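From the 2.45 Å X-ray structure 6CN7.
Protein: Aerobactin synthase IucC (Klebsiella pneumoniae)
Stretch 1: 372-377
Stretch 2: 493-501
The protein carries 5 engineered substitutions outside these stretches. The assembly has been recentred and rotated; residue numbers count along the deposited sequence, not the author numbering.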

# COMPACT_ATOMS: atom_id res chain seq x y z
N THR A 372 10.85 -29.45 7.69
CA THR A 372 10.87 -29.62 9.14
C THR A 372 12.11 -30.38 9.59
O THR A 372 12.64 -30.12 10.68
CB THR A 372 9.61 -30.36 9.59
OG1 THR A 372 8.45 -29.65 9.13
CG2 THR A 372 9.55 -30.47 11.11
N LEU A 373 12.60 -31.31 8.77
CA LEU A 373 13.76 -32.12 9.13
C LEU A 373 15.07 -31.34 9.08
O LEU A 373 16.12 -31.91 9.40
CB LEU A 373 13.85 -33.33 8.20
CG LEU A 373 12.57 -34.18 8.11
CD1 LEU A 373 12.78 -35.34 7.17
CD2 LEU A 373 12.14 -34.67 9.48
N MET A 374 15.04 -30.07 8.68
CA MET A 374 16.21 -29.20 8.73
C MET A 374 16.27 -28.37 10.01
O MET A 374 17.20 -27.58 10.17
CB MET A 374 16.23 -28.26 7.53
CG MET A 374 16.02 -28.91 6.19
SD MET A 374 15.84 -27.67 4.90
CE MET A 374 15.44 -28.72 3.53
N GLU A 375 15.29 -28.52 10.90
CA GLU A 375 15.15 -27.63 12.04
C GLU A 375 15.83 -28.20 13.28
O GLU A 375 16.00 -29.41 13.43
CB GLU A 375 13.67 -27.39 12.35
CG GLU A 375 12.90 -26.73 11.21
CD GLU A 375 13.30 -25.29 10.99
OE1 GLU A 375 13.81 -24.66 11.94
OE2 GLU A 375 13.09 -24.78 9.86
N CYS A 376 16.23 -27.30 14.17
CA CYS A 376 16.71 -27.64 15.50
C CYS A 376 16.01 -26.75 16.52
O CYS A 376 15.43 -25.71 16.17
CB CYS A 376 18.23 -27.47 15.62
SG CYS A 376 19.19 -28.61 14.62
N ASP A 377 16.06 -27.15 17.78
CA ASP A 377 15.43 -26.36 18.84
C ASP A 377 16.45 -25.39 19.44
O ASP A 377 17.60 -25.31 19.01
CB ASP A 377 14.82 -27.27 19.90
CG ASP A 377 15.86 -28.05 20.69
OD1 ASP A 377 17.07 -27.76 20.56
OD2 ASP A 377 15.47 -28.96 21.45
N PHE A 493 21.02 -30.13 3.81
CA PHE A 493 20.73 -29.51 5.09
C PHE A 493 20.24 -30.50 6.15
O PHE A 493 20.10 -30.11 7.31
CB PHE A 493 19.70 -28.40 4.92
CG PHE A 493 20.16 -27.29 4.02
CD1 PHE A 493 20.97 -26.28 4.50
CD2 PHE A 493 19.77 -27.26 2.69
CE1 PHE A 493 21.40 -25.26 3.67
CE2 PHE A 493 20.20 -26.24 1.85
CZ PHE A 493 21.01 -25.24 2.35
N VAL A 494 19.98 -31.75 5.78
CA VAL A 494 19.55 -32.76 6.73
C VAL A 494 20.71 -33.62 7.20
O VAL A 494 20.82 -33.94 8.38
CB VAL A 494 18.43 -33.63 6.12
CG1 VAL A 494 17.96 -34.68 7.12
CG2 VAL A 494 17.26 -32.77 5.69
N SER A 495 21.59 -34.01 6.28
CA SER A 495 22.67 -34.93 6.64
C SER A 495 23.60 -34.38 7.72
O SER A 495 24.10 -35.19 8.51
CB SER A 495 23.46 -35.32 5.38
OG SER A 495 24.12 -34.20 4.81
N PRO A 496 23.87 -33.08 7.81
CA PRO A 496 24.70 -32.60 8.93
C PRO A 496 24.06 -32.84 10.29
O PRO A 496 24.77 -33.10 11.27
CB PRO A 496 24.86 -31.10 8.64
CG PRO A 496 24.58 -30.96 7.19
CD PRO A 496 23.53 -31.98 6.89
N LEU A 497 22.73 -32.73 10.38
CA LEU A 497 22.06 -32.99 11.65
C LEU A 497 22.12 -34.47 12.01
O LEU A 497 22.29 -34.82 13.18
CB LEU A 497 20.61 -32.51 11.57
CG LEU A 497 20.45 -31.03 11.19
CD1 LEU A 497 18.98 -30.65 11.07
CD2 LEU A 497 21.15 -30.13 12.20
N MET A 498 22.00 -35.35 11.01
CA MET A 498 22.18 -36.78 11.26
C MET A 498 23.60 -37.08 11.71
O MET A 498 23.82 -37.90 12.61
CB MET A 498 21.84 -37.58 10.00
CG MET A 498 20.36 -37.80 9.78
SD MET A 498 19.62 -38.77 11.12
CE MET A 498 18.74 -37.47 11.94
N ALA A 499 24.59 -36.43 11.08
CA ALA A 499 25.98 -36.61 11.51
C ALA A 499 26.14 -36.29 12.98
O ALA A 499 26.98 -36.90 13.66
CB ALA A 499 26.90 -35.74 10.66
N ARG A 500 25.35 -35.35 13.50
CA ARG A 500 25.37 -35.03 14.92
C ARG A 500 24.66 -36.08 15.76
O ARG A 500 24.81 -36.07 16.99
CB ARG A 500 24.72 -33.67 15.14
CG ARG A 500 25.22 -32.92 16.35
CD ARG A 500 24.29 -31.78 16.69
NE ARG A 500 24.16 -30.83 15.59
CZ ARG A 500 23.19 -29.92 15.50
NH1 ARG A 500 22.27 -29.84 16.45
NH2 ARG A 500 23.15 -29.09 14.47
N LEU A 501 23.89 -36.98 15.15
CA LEU A 501 23.18 -38.03 15.86
C LEU A 501 23.77 -39.41 15.58
O LEU A 501 23.07 -40.42 15.73
CB LEU A 501 21.69 -38.01 15.49
CG LEU A 501 20.92 -36.74 15.85
CD1 LEU A 501 19.53 -36.78 15.28
CD2 LEU A 501 20.86 -36.54 17.36

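The two stretches, more than a hundred residues apart in the chain, meet over a modest 319 Å² of buried surface, without a hydrogen bond between them. Stretch 1 leaves a 3-10 segment at Met 374 and continues as loop; Glu 375 N donates to Thr 372 O (3.1 Å), closing the turn. Stretch 2 is a kinked helix, in which Pro 496 has no amide hydrogen to give to the preceding turn. The nearest CA atoms across the stretches are those of Met 374 and Val 494, 5.3 Å apart.

Leu 497 provides the main bump. Its CA-to-CB bond points toward stretch 1, and Leu 497 CD1 enters a shallow hollow lined by successive carbonyls: it lies 3.5 Å from Leu 373 O, 3.7 Å from Met 374 O and 4.0 Å from Glu 375 O. A methyl group can offer these oxygens only van der Waals contact. The other methyl, Leu 497 CD2, meets Cys 376 SG at 3.5 Å, so the fork of the leucine touches both the backbone of the turn and the thiol beyond it.

One turn earlier, Val 494 CG2 fits against the 3-10 segment, 4.3 Å from Leu 373 CB and 4.1 Å from Met 374 CG. The Met 374 side chain, extended beyond chi1 (m, t, t), runs past this valine and brings Met 374 SD to 3.9 Å from Phe 493 CB. Met 374 SD approaches the Phe 493 ring obliquely, 5.2 Å from its centroid, while the end of that phenylalanine side chain leads away from stretch 1.

At the other end, the CA-to-CB bond of Cys 376 points toward stretch 2, and exposed Arg 500 borders the contact, Arg 500 NH1 lying 3.8 Å from Cys 376 SG. The packing thus rests on van der Waals fit, with the Leu 497 methyl groups against carbonyl oxygens and a thiol, and sulfur atoms near both ends.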